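Local coordinates for protein putative branched-chain amino acid ABC transporter (Chromobacterium violaceum, PDB 4PYR) that binds glutathione and, as an LppC-family lipoprotein related to the periplasmic binding proteins, may regulate an enzyme, at residues L99-L104 and D287-R292; A30-S35 and Q234-P239; A123-V128 and Q173-A178; G5-A10 and Y39-T44. All blocks are in the same frame, centred on the assembly; numbering follows the deposited sequence. Where two conformers were deposited one is given.

Contact 1: residues L99-L104 and D287-R292; sequences LYSLSL and DRAFER. With GSH (glutathione), chain B.
Ser101 lies beside Ala289 in a single backbone bridge between segments 99-104 and 287-292, whose end-to-end directions differ by 25°. The serine is gripped twice: Ser101 N donates to Arg288 O (2.9 Å), and Ser101 O receives Phe290 N (2.8 Å) in a nearly straight bond. Farther on, water takes over. One molecule accepts from Ser103 N; a second links Ser103 O to Arg292 NE.

Side chains prolong the short bridge at both ends. The bend at chi3 (-53°) turns Arg288 NE onto Leu99 O at 2.8 Å, with the oxygen in the guanidinium plane. Phe290 CE2 touches Tyr100 CB at 4.0 Å, and Leu102 CD1 meets Phe290 CB. At the other end Leu104 CD2 sits over the centre of one face of the Arg292 guanidinium, 3.8 Å from CZ, while Arg292 NH2 forms a salt bridge with Glu109. Ser103 OG comes within 3.5 Å of glutathione CB2, and Ser103 and Leu104 both line the glutathione pocket, where the seam ends.

Strand 83-85 hydrogen-bonds Tyr100 and Leu102 from the parallel sheet, strand 280-284 continues the mixed sheet beyond 290-298, and helix 245-265 packs against Tyr100, Leu102 and Leu104.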
loop_
_atom_site.group_PDB
_atom_site.type_symbol
_atom_site.label_atom_id
_atom_site.label_comp_id
_atom_site.label_asym_id
_atom_site.label_seq_id
_atom_site.Cartn_x
_atom_site.Cartn_y
_atom_site.Cartn_z
ATOM N N LEU A 99 18.092 1.004 6.576
ATOM C CA LEU A 99 16.777 0.396 6.756
ATOM C C LEU A 99 15.687 1.241 6.129
ATOM O O LEU A 99 15.471 2.367 6.499
ATOM C CB LEU A 99 16.495 0.180 8.252
ATOM C CG LEU A 99 15.170 -0.510 8.596
ATOM C CD1 LEU A 99 15.048 -1.837 7.839
ATOM C CD2 LEU A 99 14.974 -0.691 10.100
ATOM N N TYR A 100 14.941 0.588 5.187
ATOM C CA TYR A 100 13.933 1.261 4.379
ATOM C C TYR A 100 12.628 0.465 4.539
ATOM O O TYR A 100 12.635 -0.638 5.070
ATOM C CB TYR A 100 14.328 1.241 2.878
ATOM C CG TYR A 100 15.664 1.920 2.590
ATOM C CD1 TYR A 100 15.704 3.254 2.277
ATOM C CD2 TYR A 100 16.851 1.192 2.594
ATOM C CE1 TYR A 100 16.930 3.907 2.050
ATOM C CE2 TYR A 100 18.076 1.819 2.346
ATOM C CZ TYR A 100 18.102 3.160 2.067
ATOM O OH TYR A 100 19.316 3.791 1.810
ATOM N N SER A 101 11.527 1.060 4.099
ATOM C CA SER A 101 10.211 0.393 4.175
ATOM C C SER A 101 9.503 0.516 2.837
ATOM O O SER A 101 9.554 1.551 2.213
ATOM C CB SER A 101 9.323 1.041 5.262
ATOM O OG SER A 101 7.997 0.511 5.235
ATOM N N LEU A 102 8.815 -0.555 2.431
ATOM C CA LEU A 102 7.781 -0.490 1.384
ATOM C C LEU A 102 6.578 -1.221 1.951
ATOM O O LEU A 102 6.714 -2.339 2.352
ATOM C CB LEU A 102 8.214 -1.194 0.108
ATOM C CG LEU A 102 7.153 -1.257 -1.012
ATOM C CD1 LEU A 102 6.742 0.120 -1.531
ATOM C CD2 LEU A 102 7.627 -2.096 -2.170
ATOM N N SER A 103 5.443 -0.558 1.959
ATOM C CA SER A 103 4.231 -1.142 2.548
ATOM C C SER A 103 2.993 -0.591 1.852
ATOM O O SER A 103 3.085 0.265 0.972
ATOM C CB SER A 103 4.184 -0.838 4.067
ATOM O OG SER A 103 3.832 0.508 4.312
ATOM N N LEU A 104 1.833 -1.086 2.263
ATOM C CA LEU A 104 0.573 -0.642 1.690
ATOM C C LEU A 104 -0.166 0.299 2.636
ATOM O O LEU A 104 -1.387 0.326 2.649
ATOM C CB LEU A 104 -0.285 -1.883 1.357
ATOM C CG LEU A 104 0.442 -2.875 0.460
ATOM C CD1 LEU A 104 -0.464 -4.062 0.195
ATOM C CD2 LEU A 104 0.933 -2.230 -0.842
ATOM N N ASP A 287 10.366 8.767 7.131
ATOM C CA ASP A 287 10.580 7.490 7.827
ATOM C C ASP A 287 11.320 6.484 6.887
ATOM O O ASP A 287 11.213 5.292 7.094
ATOM C CB ASP A 287 9.210 6.871 8.295
ATOM C CG ASP A 287 8.610 7.538 9.553
ATOM O OD1 ASP A 287 9.187 7.402 10.643
ATOM O OD2 ASP A 287 7.496 8.130 9.478
ATOM N N ARG A 288 12.090 6.975 5.898
ATOM C CA ARG A 288 12.760 6.109 4.893
ATOM C C ARG A 288 11.766 5.069 4.324
ATOM O O ARG A 288 12.142 3.918 4.010
ATOM C CB ARG A 288 13.989 5.388 5.467
ATOM C CG ARG A 288 15.315 6.142 5.291
ATOM C CD ARG A 288 16.474 5.342 5.888
ATOM N NE ARG A 288 16.173 4.980 7.269
ATOM C CZ ARG A 288 16.198 5.812 8.294
ATOM N NH1 ARG A 288 16.582 7.066 8.122
ATOM N NH2 ARG A 288 15.883 5.387 9.518
ATOM N N ALA A 289 10.522 5.512 4.159
ATOM C CA ALA A 289 9.496 4.687 3.526
ATOM C C ALA A 289 9.382 5.141 2.079
ATOM O O ALA A 289 9.380 6.353 1.794
ATOM C CB ALA A 289 8.153 4.846 4.235
ATOM N N PHE A 290 9.288 4.173 1.177
ATOM C CA PHE A 290 9.032 4.450 -0.231
ATOM C C PHE A 290 7.572 4.749 -0.332
ATOM O O PHE A 290 6.760 3.880 -0.024
ATOM C CB PHE A 290 9.409 3.264 -1.105
ATOM C CG PHE A 290 10.858 3.172 -1.363
ATOM C CD1 PHE A 290 11.429 3.915 -2.386
ATOM C CD2 PHE A 290 11.683 2.406 -0.540
ATOM C CE1 PHE A 290 12.807 3.906 -2.579
ATOM C CE2 PHE A 290 13.056 2.384 -0.740
ATOM C CZ PHE A 290 13.621 3.127 -1.758
ATOM N N GLU A 291 7.223 5.988 -0.654
ATOM C CA GLU A 291 5.842 6.326 -0.815
ATOM C C GLU A 291 5.362 5.952 -2.213
ATOM O O GLU A 291 6.158 5.852 -3.142
ATOM C CB GLU A 291 5.577 7.767 -0.428
ATOM C CG GLU A 291 6.024 8.056 1.007
ATOM C CD GLU A 291 5.937 9.515 1.388
ATOM O OE1 GLU A 291 5.882 10.380 0.467
ATOM O OE2 GLU A 291 5.931 9.786 2.620
ATOM N N ARG A 292 4.074 5.653 -2.313
ATOM C CA ARG A 292 3.471 5.072 -3.493
ATOM C C ARG A 292 2.444 6.014 -4.073
ATOM O O ARG A 292 1.404 6.270 -3.453
ATOM C CB ARG A 292 2.689 3.794 -3.178
ATOM C CG ARG A 292 3.434 2.551 -2.776
ATOM C CD ARG A 292 2.492 1.366 -2.840
ATOM N NE ARG A 292 1.360 1.548 -1.963
ATOM C CZ ARG A 292 0.077 1.241 -2.236
ATOM N NH1 ARG A 292 -0.301 0.771 -3.412
ATOM N NH2 ARG A 292 -0.821 1.456 -1.308
HETATM N N1 GSH B . 1.072 2.852 12.013
HETATM C CA1 GSH B . -0.255 2.284 11.912
HETATM C C1 GSH B . -1.252 3.004 12.797
HETATM O O11 GSH B . -1.416 4.250 12.698
HETATM O O12 GSH B . -1.938 2.320 13.595
HETATM C CB1 GSH B . -0.227 0.791 12.262
HETATM C CG1 GSH B . 0.746 -0.023 11.411
HETATM C CD1 GSH B . 0.329 -0.023 9.972
HETATM O OE1 GSH B . -0.587 0.705 9.618
HETATM N N2 GSH B . 1.026 -0.868 9.181
HETATM C CA2 GSH B . 0.816 -1.066 7.740
HETATM C C2 GSH B . 0.186 -2.406 7.507
HETATM O O2 GSH B . -0.548 -2.681 8.463
HETATM C CB2 GSH B . 2.139 -0.927 7.013
HETATM S SG2 GSH B . 3.259 0.088 7.964
HETATM N N3 GSH B . 0.370 -3.242 6.417
HETATM C CA3 GSH B . 1.059 -3.042 5.107
HETATM C C3 GSH B . 1.984 -4.166 4.630
HETATM O O31 GSH B . 2.137 -4.391 3.387
HETATM O O32 GSH B . 2.576 -4.852 5.487
HETATM O O HOH W 1 5.624 2.407 1.684
HETATM O O HOH W 2 2.738 3.068 0.570
#

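Contact 2: residues A30-S35 and Q234-P239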
loop_
_atom_site.group_PDB
_atom_site.type_symbol
_atom_site.label_atom_id
_atom_site.label_comp_id
_atom_site.label_asym_id
_atom_site.label_seq_id
_atom_site.Cartn_x
_atom_site.Cartn_y
_atom_site.Cartn_z
ATOM N N ALA A 30 12.004 -12.214 -9.915
ATOM C CA ALA A 30 13.341 -12.749 -10.118
ATOM C C ALA A 30 13.438 -13.596 -11.384
ATOM O O ALA A 30 14.428 -13.532 -12.130
ATOM C CB ALA A 30 13.767 -13.586 -8.914
ATOM N N GLN A 31 12.426 -14.407 -11.655
ATOM C CA GLN A 31 12.445 -15.223 -12.842
ATOM C C GLN A 31 12.400 -14.407 -14.148
ATOM O O GLN A 31 13.023 -14.777 -15.118
ATOM C CB GLN A 31 11.293 -16.220 -12.769
ATOM C CG GLN A 31 11.579 -17.279 -11.737
ATOM C CD GLN A 31 10.387 -18.159 -11.426
ATOM O OE1 GLN A 31 9.416 -18.201 -12.186
ATOM N NE2 GLN A 31 10.459 -18.879 -10.298
ATOM N N VAL A 32 11.712 -13.284 -14.133
ATOM C CA VAL A 32 11.618 -12.425 -15.293
ATOM C C VAL A 32 12.878 -11.592 -15.440
ATOM O O VAL A 32 13.511 -11.597 -16.481
ATOM C CB VAL A 32 10.407 -11.508 -15.210
ATOM C CG1 VAL A 32 10.447 -10.486 -16.321
ATOM C CG2 VAL A 32 9.128 -12.304 -15.334
ATOM N N ASP A 33 13.221 -10.888 -14.382
ATOM C CA ASP A 33 14.271 -9.894 -14.492
ATOM C C ASP A 33 15.657 -10.494 -14.472
ATOM O O ASP A 33 16.555 -9.940 -15.106
ATOM C CB ASP A 33 14.134 -8.908 -13.315
ATOM C CG ASP A 33 12.993 -7.942 -13.482
ATOM O OD1 ASP A 33 12.241 -7.959 -14.482
ATOM O OD2 ASP A 33 12.890 -7.099 -12.601
ATOM N N GLN A 34 15.861 -11.582 -13.729
ATOM C CA GLN A 34 17.165 -12.313 -13.709
ATOM C C GLN A 34 18.368 -11.464 -13.459
ATOM O O GLN A 34 19.453 -11.679 -14.031
ATOM C CB GLN A 34 17.364 -13.019 -14.966
ATOM C CG GLN A 34 16.371 -14.129 -15.044
ATOM C CD GLN A 34 16.386 -14.569 -16.420
ATOM O OE1 GLN A 34 17.273 -15.337 -16.790
ATOM N NE2 GLN A 34 15.561 -13.931 -17.250
ATOM N N SER A 35 18.135 -10.527 -12.556
ATOM C CA SER A 35 19.112 -9.543 -12.165
ATOM C C SER A 35 19.695 -9.841 -10.761
ATOM O O SER A 35 20.556 -9.101 -10.283
ATOM C CB SER A 35 18.436 -8.163 -12.259
ATOM O OG SER A 35 17.145 -8.211 -11.649
ATOM N N GLN A 234 2.992 -5.254 -17.425
ATOM C CA GLN A 234 2.915 -6.270 -18.503
ATOM C C GLN A 234 3.956 -7.350 -18.450
ATOM O O GLN A 234 3.721 -8.471 -18.871
ATOM C CB GLN A 234 3.108 -5.593 -19.868
ATOM C CG GLN A 234 2.043 -4.655 -20.244
ATOM C CD GLN A 234 2.217 -4.179 -21.653
ATOM O OE1 GLN A 234 3.324 -4.056 -22.177
ATOM N NE2 GLN A 234 1.123 -3.939 -22.277
ATOM N N ARG A 235 5.159 -7.042 -17.983
ATOM C CA ARG A 235 6.203 -8.038 -18.105
ATOM C C ARG A 235 6.179 -9.131 -17.038
ATOM O O ARG A 235 6.856 -10.130 -17.179
ATOM C CB ARG A 235 7.606 -7.396 -18.219
ATOM C CG ARG A 235 8.119 -6.706 -17.002
ATOM C CD ARG A 235 9.619 -6.457 -17.198
ATOM N NE ARG A 235 10.159 -5.808 -16.035
ATOM C CZ ARG A 235 10.281 -4.489 -15.926
ATOM N NH1 ARG A 235 9.900 -3.717 -16.940
ATOM N NH2 ARG A 235 10.783 -3.947 -14.802
ATOM N N TYR A 236 5.412 -8.958 -15.963
ATOM C CA TYR A 236 5.380 -10.000 -14.934
ATOM C C TYR A 236 4.109 -10.842 -15.020
ATOM O O TYR A 236 3.041 -10.315 -15.321
ATOM C CB TYR A 236 5.473 -9.376 -13.543
ATOM C CG TYR A 236 6.701 -8.537 -13.362
ATOM C CD1 TYR A 236 7.953 -9.130 -13.241
ATOM C CD2 TYR A 236 6.626 -7.178 -13.363
ATOM C CE1 TYR A 236 9.102 -8.369 -13.180
ATOM C CE2 TYR A 236 7.780 -6.393 -13.258
ATOM C CZ TYR A 236 9.014 -7.012 -13.178
ATOM O OH TYR A 236 10.172 -6.250 -13.113
ATOM N N PRO A 237 4.237 -12.140 -14.740
ATOM C CA PRO A 237 3.038 -12.987 -14.848
ATOM C C PRO A 237 2.038 -12.666 -13.737
ATOM O O PRO A 237 2.428 -12.222 -12.647
ATOM C CB PRO A 237 3.595 -14.408 -14.679
ATOM C CG PRO A 237 4.745 -14.199 -13.737
ATOM C CD PRO A 237 5.411 -12.905 -14.271
ATOM N N ARG A 238 0.757 -12.840 -14.048
ATOM C CA ARG A 238 -0.285 -12.700 -13.036
ATOM C C ARG A 238 -0.119 -13.889 -12.083
ATOM O O ARG A 238 0.491 -14.911 -12.455
ATOM C CB ARG A 238 -1.673 -12.687 -13.662
ATOM C CG ARG A 238 -1.860 -11.738 -14.835
ATOM C CD ARG A 238 -1.567 -10.295 -14.520
ATOM N NE ARG A 238 -2.496 -9.720 -13.541
ATOM C CZ ARG A 238 -2.542 -8.436 -13.203
ATOM N NH1 ARG A 238 -3.433 -8.048 -12.294
ATOM N NH2 ARG A 238 -1.691 -7.544 -13.735
ATOM N N PRO A 239 -0.653 -13.798 -10.851
ATOM C CA PRO A 239 -0.545 -14.982 -9.987
ATOM C C PRO A 239 -1.288 -16.176 -10.579
ATOM O O PRO A 239 -2.299 -16.037 -11.300
ATOM C CB PRO A 239 -1.187 -14.548 -8.649
ATOM C CG PRO A 239 -1.652 -13.161 -8.815
ATOM C CD PRO A 239 -1.361 -12.671 -10.216
#
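Arg235 reaches Asp33 at the end of helix 16-33, opening a small polar network on the protein surface. The arginine was modelled in two conformers, and its side-chain bonds belong to one of them, so they are less certain than the rest. In that conformer the chain is extended from CG to NE, and NE forms a weak, salt-bridging hydrogen bond to Asp33 OD1 at 3.4 Å. The two side chains cross at about a right angle, with carboxylate and guanidinium planes 44° apart. The backbone of Arg235 takes part as well, since its O lies 3.6 Å from Val32 CG2.

Tyr236 comes next and joins the charged groups. Its OH donates to Asp33 OD2 at 2.9 Å, on the syn side of the carboxylate, and in the same arginine conformer receives Arg235 NH2 at 2.9 Å together with a weaker bond from NE. The hydroxyl thus bridges acid and base alongside their weak direct contact. Arg235 CG rests over one face of the tyrosine ring, offset toward the rim. Nearer the backbone, ring atom CD1 meets Val32 CB at 3.9 Å.

Pro237 completes the apolar part, its CD reaching tip to tip toward Val32 CG2 (3.9 Å).

On the helix side, Gln34 is the first residue to leave helical geometry, with phi at 51°, and its NE2 bonds back to Val32 O. The example is a helix terminus anchored by a distant loop: helix 16-33 is the crossover helix of a beta-alpha-beta unit in a periplasmic-binding-protein-like lobe, and the tie lies away from the glutathione site.

Contact 3: residues A123-V128 and Q173-A178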
loop_
_atom_site.group_PDB
_atom_site.type_symbol
_atom_site.label_atom_id
_atom_site.label_comp_id
_atom_site.label_asym_id
_atom_site.label_seq_id
_atom_site.Cartn_x
_atom_site.Cartn_y
_atom_site.Cartn_z
ATOM N N ALA A 123 -14.565 21.571 -5.043
ATOM C CA ALA A 123 -14.400 22.698 -4.118
ATOM C C ALA A 123 -15.019 22.467 -2.742
ATOM O O ALA A 123 -14.600 23.077 -1.756
ATOM C CB ALA A 123 -14.991 23.950 -4.727
ATOM N N ALA A 124 -16.022 21.615 -2.682
ATOM C CA ALA A 124 -16.791 21.430 -1.464
ATOM C C ALA A 124 -17.192 19.958 -1.318
ATOM O O ALA A 124 -18.363 19.616 -1.344
ATOM C CB ALA A 124 -18.004 22.346 -1.461
ATOM N N PRO A 125 -16.206 19.076 -1.189
ATOM C CA PRO A 125 -16.564 17.680 -1.036
ATOM C C PRO A 125 -17.066 17.384 0.370
ATOM O O PRO A 125 -16.762 18.095 1.328
ATOM C CB PRO A 125 -15.248 16.955 -1.248
ATOM C CG PRO A 125 -14.229 17.951 -0.766
ATOM C CD PRO A 125 -14.747 19.258 -1.232
ATOM N N LEU A 126 -17.854 16.322 0.471
ATOM C CA LEU A 126 -18.233 15.761 1.742
ATOM C C LEU A 126 -17.479 14.485 1.986
ATOM O O LEU A 126 -17.541 13.556 1.178
ATOM C CB LEU A 126 -19.725 15.453 1.743
ATOM C CG LEU A 126 -20.255 14.777 3.019
ATOM C CD1 LEU A 126 -20.161 15.713 4.219
ATOM C CD2 LEU A 126 -21.668 14.232 2.861
ATOM N N LEU A 127 -16.719 14.427 3.074
ATOM C CA LEU A 127 -16.013 13.223 3.499
ATOM C C LEU A 127 -16.915 12.408 4.401
ATOM O O LEU A 127 -17.391 12.922 5.447
ATOM C CB LEU A 127 -14.703 13.593 4.239
ATOM C CG LEU A 127 -13.919 12.482 4.921
ATOM C CD1 LEU A 127 -13.344 11.501 3.918
ATOM C CD2 LEU A 127 -12.783 13.100 5.725
ATOM N N VAL A 128 -17.218 11.174 3.992
ATOM C CA VAL A 128 -18.081 10.329 4.790
ATOM C C VAL A 128 -17.242 9.249 5.387
ATOM O O VAL A 128 -16.498 8.594 4.661
ATOM C CB VAL A 128 -19.178 9.726 3.877
ATOM C CG1 VAL A 128 -20.003 8.711 4.660
ATOM C CG2 VAL A 128 -19.999 10.854 3.289
ATOM N N GLN A 173 -25.490 19.216 -0.930
ATOM C CA GLN A 173 -24.856 20.528 -0.963
ATOM C C GLN A 173 -23.394 20.447 -1.413
ATOM O O GLN A 173 -22.718 21.473 -1.526
ATOM C CB GLN A 173 -24.893 21.153 0.426
ATOM C CG GLN A 173 -26.271 21.226 1.062
ATOM C CD GLN A 173 -26.202 21.514 2.544
ATOM O OE1 GLN A 173 -25.174 21.964 3.044
ATOM N NE2 GLN A 173 -27.293 21.259 3.258
ATOM N N ALA A 174 -22.909 19.235 -1.612
ATOM C CA ALA A 174 -21.506 18.968 -1.954
ATOM C C ALA A 174 -21.306 18.804 -3.457
ATOM O O ALA A 174 -22.231 18.419 -4.184
ATOM C CB ALA A 174 -21.043 17.723 -1.240
ATOM N N ASP A 175 -20.096 19.080 -3.930
ATOM C CA ASP A 175 -19.782 18.851 -5.349
ATOM C C ASP A 175 -19.031 17.529 -5.592
ATOM O O ASP A 175 -18.701 17.194 -6.747
ATOM C CB ASP A 175 -19.090 20.060 -6.003
ATOM C CG ASP A 175 -17.690 20.288 -5.505
ATOM O OD1 ASP A 175 -17.313 19.716 -4.473
ATOM O OD2 ASP A 175 -16.946 21.053 -6.178
ATOM N N ALA A 176 -18.797 16.774 -4.513
ATOM C CA ALA A 176 -18.305 15.405 -4.595
ATOM C C ALA A 176 -18.402 14.762 -3.229
ATOM O O ALA A 176 -18.492 15.459 -2.208
ATOM C CB ALA A 176 -16.858 15.388 -5.074
ATOM N N VAL A 177 -18.329 13.439 -3.208
ATOM C CA VAL A 177 -18.296 12.681 -1.970
ATOM C C VAL A 177 -17.024 11.848 -1.906
ATOM O O VAL A 177 -16.704 11.154 -2.855
ATOM C CB VAL A 177 -19.535 11.793 -1.823
ATOM C CG1 VAL A 177 -19.464 10.954 -0.557
ATOM C CG2 VAL A 177 -20.732 12.683 -1.835
ATOM N N ALA A 178 -16.324 11.906 -0.784
ATOM C CA ALA A 178 -15.169 11.065 -0.529
ATOM C C ALA A 178 -15.543 10.027 0.489
ATOM O O ALA A 178 -16.057 10.389 1.530
ATOM C CB ALA A 178 -14.030 11.920 0.014
#
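The Asp175 carboxylate receives two successive backbone N-H groups of segment 123-128, each in a different way. Ala123 N donates to the syn lone pair of OD2, at 2.7 Å. Ala124 N comes from above the carboxylate plane, 45° out of it, to OD1 at 2.9 Å. The Pro125 ring lies side by side with this group and points the same way. The peptide N of Asp175 donates in turn to Ala124 O at 3.2 Å. Side chain and main chain together thus fasten the entrance to the strands.

Beyond it the backbones pair in parallel. Leu126 is held through both its N and its O, N donating to Ala176 O and O receiving Ala178 N (2.8 Å), before Val128 N donates to Ala178 O in a nearly straight bond.

Leu127 CD1 touches Ala178 CB on the face packed by Phe142 of helix 133-150. On the other face Leu126 CB meets Ala174 CB at 4.0 Å, near helix 165-172, and the Val128 and Val177 side chains cross obliquely, Val128 CG2 against Val177 CG1 at 3.9 Å.

Strand 125-129 is flanked by 155-158 and 176-180, the 2-1-3 strand order of a Rossmann-like alpha/beta sheet between helical layers, as in the lobes of periplasmic binding proteins.

Contact 4: residues G5-A10 and Y39-T44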
loop_
_atom_site.group_PDB
_atom_site.type_symbol
_atom_site.label_atom_id
_atom_site.label_comp_id
_atom_site.label_asym_id
_atom_site.label_seq_id
_atom_site.Cartn_x
_atom_site.Cartn_y
_atom_site.Cartn_z
ATOM N N GLY A 5 18.619 -11.500 0.237
ATOM C CA GLY A 5 18.118 -12.382 1.274
ATOM C C GLY A 5 16.669 -12.051 1.450
ATOM O O GLY A 5 16.315 -10.900 1.629
ATOM N N VAL A 6 15.817 -13.068 1.318
ATOM C CA VAL A 6 14.360 -12.899 1.441
ATOM C C VAL A 6 13.978 -13.510 2.790
ATOM O O VAL A 6 13.942 -14.715 2.928
ATOM C CB VAL A 6 13.625 -13.569 0.284
ATOM C CG1 VAL A 6 12.136 -13.203 0.391
ATOM C CG2 VAL A 6 14.180 -13.144 -1.061
ATOM N N ILE A 7 13.792 -12.656 3.792
ATOM C CA ILE A 7 13.674 -13.054 5.180
ATOM C C ILE A 7 12.280 -12.681 5.655
ATOM O O ILE A 7 11.993 -11.546 6.037
ATOM C CB ILE A 7 14.761 -12.314 6.018
ATOM C CG1 ILE A 7 16.115 -12.654 5.403
ATOM C CG2 ILE A 7 14.709 -12.784 7.444
ATOM C CD1 ILE A 7 17.323 -12.091 6.101
ATOM N N LEU A 8 11.404 -13.686 5.627
ATOM C CA LEU A 8 9.977 -13.497 5.885
ATOM C C LEU A 8 9.502 -14.601 6.818
ATOM O O LEU A 8 10.141 -15.624 6.954
ATOM C CB LEU A 8 9.195 -13.503 4.597
ATOM C CG LEU A 8 9.533 -12.374 3.614
ATOM C CD1 LEU A 8 8.843 -12.545 2.270
ATOM C CD2 LEU A 8 9.226 -10.993 4.197
ATOM N N PRO A 9 8.364 -14.372 7.502
ATOM C CA PRO A 9 7.821 -15.380 8.415
ATOM C C PRO A 9 7.499 -16.715 7.750
ATOM O O PRO A 9 7.113 -16.718 6.583
ATOM C CB PRO A 9 6.539 -14.713 8.947
ATOM C CG PRO A 9 6.749 -13.250 8.761
ATOM C CD PRO A 9 7.589 -13.117 7.538
ATOM N N ALA A 10 7.686 -17.803 8.498
ATOM C CA ALA A 10 7.287 -19.134 8.064
ATOM C C ALA A 10 5.761 -19.268 7.943
ATOM O O ALA A 10 4.985 -18.490 8.483
ATOM C CB ALA A 10 7.811 -20.178 9.037
ATOM N N TYR A 39 18.284 -15.782 -1.783
ATOM C CA TYR A 39 18.629 -16.616 -0.626
ATOM C C TYR A 39 17.425 -16.521 0.290
ATOM O O TYR A 39 17.083 -15.466 0.793
ATOM C CB TYR A 39 19.899 -16.032 0.026
ATOM C CG TYR A 39 20.300 -16.602 1.359
ATOM C CD1 TYR A 39 19.584 -16.306 2.527
ATOM C CD2 TYR A 39 21.425 -17.410 1.475
ATOM C CE1 TYR A 39 19.976 -16.815 3.765
ATOM C CE2 TYR A 39 21.818 -17.919 2.713
ATOM C CZ TYR A 39 21.091 -17.620 3.846
ATOM O OH TYR A 39 21.482 -18.118 5.079
ATOM N N SER A 40 16.704 -17.622 0.441
ATOM C CA SER A 40 15.422 -17.560 1.135
ATOM C C SER A 40 15.550 -18.246 2.456
ATOM O O SER A 40 16.018 -19.369 2.541
ATOM C CB SER A 40 14.367 -18.279 0.290
ATOM O OG SER A 40 14.220 -17.590 -0.948
ATOM N N VAL A 41 15.145 -17.546 3.509
ATOM C CA VAL A 41 15.088 -18.160 4.812
ATOM C C VAL A 41 13.852 -17.650 5.558
ATOM O O VAL A 41 13.394 -16.509 5.375
ATOM C CB VAL A 41 16.375 -17.885 5.593
ATOM C CG1 VAL A 41 16.443 -16.423 5.925
ATOM C CG2 VAL A 41 16.468 -18.747 6.846
ATOM N N ASP A 42 13.277 -18.543 6.343
ATOM C CA ASP A 42 12.200 -18.148 7.252
ATOM C C ASP A 42 12.755 -17.555 8.533
ATOM O O ASP A 42 13.617 -18.156 9.126
ATOM C CB ASP A 42 11.362 -19.351 7.652
ATOM C CG ASP A 42 10.529 -19.877 6.515
ATOM O OD1 ASP A 42 10.398 -19.182 5.499
ATOM O OD2 ASP A 42 9.978 -20.977 6.669
ATOM N N ALA A 43 12.240 -16.401 8.954
ATOM C CA ALA A 43 12.590 -15.834 10.238
ATOM C C ALA A 43 11.545 -14.801 10.614
ATOM O O ALA A 43 10.995 -14.072 9.746
ATOM C CB ALA A 43 13.957 -15.141 10.148
ATOM N N THR A 44 11.325 -14.682 11.911
ATOM C CA THR A 44 10.545 -13.592 12.459
ATOM C C THR A 44 10.885 -13.522 13.946
ATOM O O THR A 44 11.347 -14.499 14.526
ATOM C CB THR A 44 9.027 -13.810 12.254
ATOM O OG1 THR A 44 8.304 -12.629 12.615
ATOM C CG2 THR A 44 8.545 -14.918 13.074
HETATM O O HOH W 3 10.836 -11.576 8.627
#
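Asp42, at the end of strand 39-42, folds its side chain against Ala10, just beyond strand 5-8. Its CB lies 3.9 Å from Ala10 CB. With CG anti to its own carbonyl carbon (chi1 -70°), the next atom meets Ala10 CA and CB about equally. At the tip the oxygens divide: OD2 comes to 3.3 Å from Ala10 CB, whereas OD1 lies nearer Leu8 O and has a long, weak ion pair with Arg23.

The strands run parallel, 16° apart, and their backbone ladder weakens midway. Val6 N donates to Tyr39 O at 2.8 Å in a nearly straight bond, and Val41 N answers to Val6 O. Leu8 N to Val41 O is weak at 3.5 Å, but Ala43 N regains Leu8 O at 3.0 Å. Near the weak rung, Val6 O and Val41 O, both acceptors, approach to 3.1 Å; the guanidinium of Arg23 donates to each, which probably eases their repulsion. Farther along, a water donates to both Ile7 O and Ala43 O.

On the other face of the sheet Ile7 splits its branches: CG1 lies alongside Val41 CG1, and CG2 touches Ala43 CB at 3.7 Å.

Helix 16-33, which connects the two strands, packs on Leu8 and Ser40, while helix 48-57 covers Ile7, Tyr39 and Val41. Strand 62-64 flanks strand 2-8 on its other side, leaving 36-42 outermost in this sheet.

In the fold
From the N terminus, contact 4 closes first, pairing the two strands of a beta-alpha-beta unit around helix 16-33. Contact 2 opens at the end of that helix, inside the loop of contact 4, and closes only at 234-239, so the two cross. Contact 1 opens at 99-104, within the long loop of contact 2, and closes beyond it at 287-292; these cross as well. Contact 3 is nested inside both and is confined to the other lobe, its centre about 45 Å from that of contact 4. Contacts 1 and 2 thus bring late chain back to the early lobe, contact 1 joining the parallel sheet to the mixed one, whereas contacts 3 and 4 each stitch neighbouring strands within one sheet.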